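Local structure of glycosyltransferase (Streptomyces halstedii, 3WAD) at residues S244-R257 against I276-Q288. The protein is a GT-B-fold glycosyltransferase, built from two Rossmann-like domains and related in sequence to the erythromycin biosynthesis protein CIII family. Sequence-based numbering, arbitrary orientation.
Sequences SRPRVCLTLGLTLR and IDADVVATFSAEQ
V248 and L250 of strand 247-251 hydrogen-bond to strand 279-283, its parallel neighbour in the six-stranded sheet of the C-terminal Rossmann-like domain of this GT-B fold; helix 266-274 makes the beta-alpha-beta crossover. Five backbone bonds form the ladder, from D279 N to P246 O through to T283 N to L250 O, and the straightest is L250 N to V281 O (2.8 Å, 177°). Where the strands part, a water takes over: it donates to L250 O and T283 O and accepts from L252 N, bridging the two segments where helix 253-257 begins.

On the face of V248, L250, V280 and A282 the contact is apolar: V248 CG2 meets I276 CD1 at 3.9 Å, and L250 CB rests on V280 CG1. Further out, L250 CD2 lies 3.8 Å from A282 CB and also touches F284 CZ. Helix 369-381 covers V248 and I276; on the reverse, helix 307-310 packs on C249 and V281.

A salt-bridge network closes the N-terminal end. The R245 chain bends at chi2, and its guanidinium lies over the A278-D279 peptide, its plane 87° from the D279 carboxylate. NH2 makes a salt bridge to D279 OD1 (2.8 Å), tilted out of the guanidinium plane, NE adds a weak hydrogen bond to that oxygen, and NH1 makes a second salt bridge to D277 OD1, at the group's edge.

At the far end Q288 ties the two helix starts together: OE1 accepts from S285 N, while NE2 gives a weak, bent bond to G253 O (2.7 Å, 127°).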
# COMPACT_ATOMS: atom_id res chain seq x y z
N SER B 244 31.14 2.29 1.59
CA SER B 244 32.59 2.42 1.53
C SER B 244 33.12 3.88 1.67
O SER B 244 33.99 4.15 2.53
CB SER B 244 33.08 1.80 0.23
OG SER B 244 34.48 1.70 0.24
N ARG B 245 32.62 4.78 0.81
CA ARG B 245 32.95 6.25 0.80
C ARG B 245 31.85 6.99 -0.01
O ARG B 245 30.96 6.35 -0.52
CB ARG B 245 34.31 6.46 0.14
CG ARG B 245 34.39 5.80 -1.21
CD ARG B 245 34.90 6.75 -2.24
NE ARG B 245 35.04 6.00 -3.47
CZ ARG B 245 35.78 6.36 -4.51
NH1 ARG B 245 36.45 7.50 -4.52
NH2 ARG B 245 35.83 5.56 -5.55
N PRO B 246 31.92 8.33 -0.14
CA PRO B 246 30.78 9.07 -0.74
C PRO B 246 30.15 8.41 -1.98
O PRO B 246 30.84 7.76 -2.75
CB PRO B 246 31.39 10.43 -1.09
CG PRO B 246 32.47 10.59 -0.04
CD PRO B 246 33.06 9.22 0.11
N ARG B 247 28.84 8.54 -2.14
CA ARG B 247 28.13 7.90 -3.25
C ARG B 247 27.46 9.00 -4.02
O ARG B 247 27.09 10.02 -3.43
CB ARG B 247 27.04 7.01 -2.72
CG ARG B 247 27.00 5.67 -3.26
CD ARG B 247 26.31 4.78 -2.24
NE ARG B 247 27.10 3.57 -1.98
CZ ARG B 247 26.74 2.55 -1.20
NH1 ARG B 247 25.58 2.52 -0.58
NH2 ARG B 247 27.57 1.54 -1.08
N VAL B 248 27.28 8.80 -5.32
CA VAL B 248 26.52 9.72 -6.14
C VAL B 248 25.59 8.87 -6.98
O VAL B 248 25.96 7.79 -7.41
CB VAL B 248 27.42 10.60 -7.05
CG1 VAL B 248 26.61 11.31 -8.13
CG2 VAL B 248 28.19 11.63 -6.18
N CYS B 249 24.38 9.39 -7.20
CA CYS B 249 23.38 8.67 -7.86
C CYS B 249 23.19 9.39 -9.17
O CYS B 249 22.96 10.59 -9.20
CB CYS B 249 22.11 8.67 -6.99
SG CYS B 249 20.75 8.04 -7.97
N LEU B 250 23.34 8.66 -10.25
CA LEU B 250 23.19 9.15 -11.61
C LEU B 250 22.03 8.47 -12.33
O LEU B 250 22.08 7.29 -12.63
CB LEU B 250 24.50 8.88 -12.39
CG LEU B 250 24.52 9.24 -13.85
CD1 LEU B 250 24.39 10.80 -14.03
CD2 LEU B 250 25.76 8.60 -14.57
N THR B 251 20.98 9.24 -12.63
CA THR B 251 19.77 8.80 -13.31
C THR B 251 19.47 9.82 -14.40
O THR B 251 18.52 10.57 -14.28
CB THR B 251 18.49 8.73 -12.35
OG1 THR B 251 18.36 9.95 -11.64
CG2 THR B 251 18.60 7.69 -11.34
N LEU B 252 20.36 9.87 -15.40
CA LEU B 252 20.30 10.79 -16.55
C LEU B 252 20.37 9.99 -17.88
O LEU B 252 20.49 10.56 -18.98
CB LEU B 252 21.43 11.83 -16.48
CG LEU B 252 21.12 13.30 -16.25
CD1 LEU B 252 22.21 14.05 -16.95
CD2 LEU B 252 19.77 13.73 -16.82
N GLY B 253 20.29 8.67 -17.75
CA GLY B 253 20.15 7.72 -18.85
C GLY B 253 19.31 8.21 -20.00
O GLY B 253 19.79 8.24 -21.14
N LEU B 254 18.06 8.61 -19.74
CA LEU B 254 17.17 8.99 -20.84
C LEU B 254 17.72 10.20 -21.61
O LEU B 254 17.90 10.13 -22.85
CB LEU B 254 15.73 9.21 -20.38
CG LEU B 254 14.64 8.55 -21.27
CD1 LEU B 254 13.26 8.97 -20.80
CD2 LEU B 254 14.79 8.76 -22.82
N THR B 255 18.00 11.29 -20.90
CA THR B 255 18.53 12.53 -21.51
C THR B 255 19.84 12.31 -22.29
O THR B 255 20.11 12.98 -23.31
CB THR B 255 18.72 13.65 -20.45
OG1 THR B 255 17.60 13.66 -19.56
CG2 THR B 255 18.87 15.03 -21.11
N LEU B 256 20.65 11.38 -21.79
CA LEU B 256 22.02 11.21 -22.30
C LEU B 256 22.09 10.60 -23.67
O LEU B 256 22.84 11.07 -24.53
CB LEU B 256 22.91 10.46 -21.30
CG LEU B 256 24.13 11.26 -20.80
CD1 LEU B 256 23.99 12.79 -20.91
CD2 LEU B 256 24.55 10.85 -19.40
N ARG B 257 21.29 9.57 -23.92
CA ARG B 257 21.27 9.00 -25.26
C ARG B 257 21.00 10.09 -26.34
O ARG B 257 21.55 10.02 -27.45
CB ARG B 257 20.36 7.76 -25.35
CG ARG B 257 18.83 8.02 -25.18
CD ARG B 257 17.99 6.73 -24.96
NE ARG B 257 18.40 5.60 -25.81
CZ ARG B 257 17.89 5.31 -27.02
NH1 ARG B 257 16.94 6.06 -27.56
NH2 ARG B 257 18.35 4.27 -27.69
N ILE B 276 35.50 11.71 -10.25
CA ILE B 276 35.17 12.47 -9.08
C ILE B 276 35.50 11.64 -7.85
O ILE B 276 35.67 10.44 -7.92
CB ILE B 276 33.61 12.79 -9.06
CG1 ILE B 276 32.79 11.48 -8.92
CG2 ILE B 276 33.20 13.56 -10.34
CD1 ILE B 276 31.65 11.58 -7.99
N ASP B 277 35.57 12.25 -6.70
CA ASP B 277 35.98 11.47 -5.54
C ASP B 277 34.80 10.81 -4.83
O ASP B 277 34.47 11.22 -3.71
CB ASP B 277 36.82 12.32 -4.58
CG ASP B 277 37.77 11.48 -3.72
OD1 ASP B 277 37.83 10.23 -3.93
OD2 ASP B 277 38.44 12.07 -2.84
N ALA B 278 34.20 9.79 -5.47
CA ALA B 278 33.00 9.07 -4.96
C ALA B 278 32.64 7.89 -5.85
O ALA B 278 33.08 7.85 -7.00
CB ALA B 278 31.82 10.03 -4.84
N ASP B 279 31.88 6.93 -5.33
CA ASP B 279 31.34 5.85 -6.15
C ASP B 279 30.04 6.26 -6.85
O ASP B 279 29.21 6.89 -6.25
CB ASP B 279 31.03 4.60 -5.31
CG ASP B 279 32.26 3.99 -4.72
OD1 ASP B 279 33.38 4.19 -5.25
OD2 ASP B 279 32.09 3.29 -3.69
N VAL B 280 29.86 5.89 -8.10
CA VAL B 280 28.66 6.32 -8.82
C VAL B 280 27.71 5.13 -8.93
O VAL B 280 28.17 4.05 -9.26
CB VAL B 280 29.04 6.97 -10.19
CG1 VAL B 280 27.85 7.17 -11.09
CG2 VAL B 280 29.79 8.31 -9.91
N VAL B 281 26.43 5.29 -8.54
CA VAL B 281 25.39 4.29 -8.90
C VAL B 281 24.63 4.89 -10.07
O VAL B 281 24.06 5.97 -9.95
CB VAL B 281 24.52 3.91 -7.64
CG1 VAL B 281 23.47 2.88 -8.00
CG2 VAL B 281 25.41 3.40 -6.50
N ALA B 282 24.69 4.26 -11.24
CA ALA B 282 24.09 4.82 -12.47
C ALA B 282 23.01 3.89 -13.00
O ALA B 282 23.20 2.69 -13.05
CB ALA B 282 25.13 5.03 -13.53
N THR B 283 21.87 4.44 -13.36
CA THR B 283 20.83 3.66 -13.98
C THR B 283 20.96 3.75 -15.52
O THR B 283 20.97 4.83 -16.11
CB THR B 283 19.40 4.01 -13.43
OG1 THR B 283 19.06 5.35 -13.76
CG2 THR B 283 19.36 3.88 -11.90
N PHE B 284 21.08 2.58 -16.14
CA PHE B 284 21.24 2.45 -17.58
C PHE B 284 20.46 1.25 -18.18
O PHE B 284 20.41 0.20 -17.57
CB PHE B 284 22.74 2.25 -17.91
CG PHE B 284 23.57 3.48 -17.75
CD1 PHE B 284 23.19 4.67 -18.31
CD2 PHE B 284 24.77 3.42 -17.05
CE1 PHE B 284 24.01 5.83 -18.18
CE2 PHE B 284 25.59 4.59 -16.90
CZ PHE B 284 25.19 5.78 -17.46
N SER B 285 19.90 1.41 -19.37
CA SER B 285 19.44 0.28 -20.21
C SER B 285 20.47 -0.85 -20.35
O SER B 285 21.64 -0.71 -19.95
CB SER B 285 19.21 0.76 -21.65
OG SER B 285 18.64 2.05 -21.69
N ALA B 286 20.04 -1.96 -20.95
CA ALA B 286 20.96 -2.94 -21.55
C ALA B 286 21.57 -2.34 -22.84
O ALA B 286 22.75 -2.55 -23.15
CB ALA B 286 20.20 -4.24 -21.87
N GLU B 287 20.73 -1.60 -23.56
CA GLU B 287 21.11 -0.84 -24.76
C GLU B 287 22.27 0.14 -24.50
O GLU B 287 23.23 0.21 -25.30
CB GLU B 287 19.91 -0.03 -25.31
CG GLU B 287 18.70 -0.85 -25.79
CD GLU B 287 17.93 -1.54 -24.64
OE1 GLU B 287 17.96 -2.80 -24.55
OE2 GLU B 287 17.29 -0.83 -23.81
N GLN B 288 22.14 0.90 -23.40
CA GLN B 288 23.08 1.96 -23.02
C GLN B 288 24.35 1.42 -22.44
O GLN B 288 25.41 2.00 -22.61
CB GLN B 288 22.45 2.87 -21.99
CG GLN B 288 21.30 3.63 -22.51
CD GLN B 288 20.64 4.43 -21.44
OE1 GLN B 288 20.35 3.94 -20.34
NE2 GLN B 288 20.37 5.68 -21.75
O HOH W 1 21.58 7.42 -15.52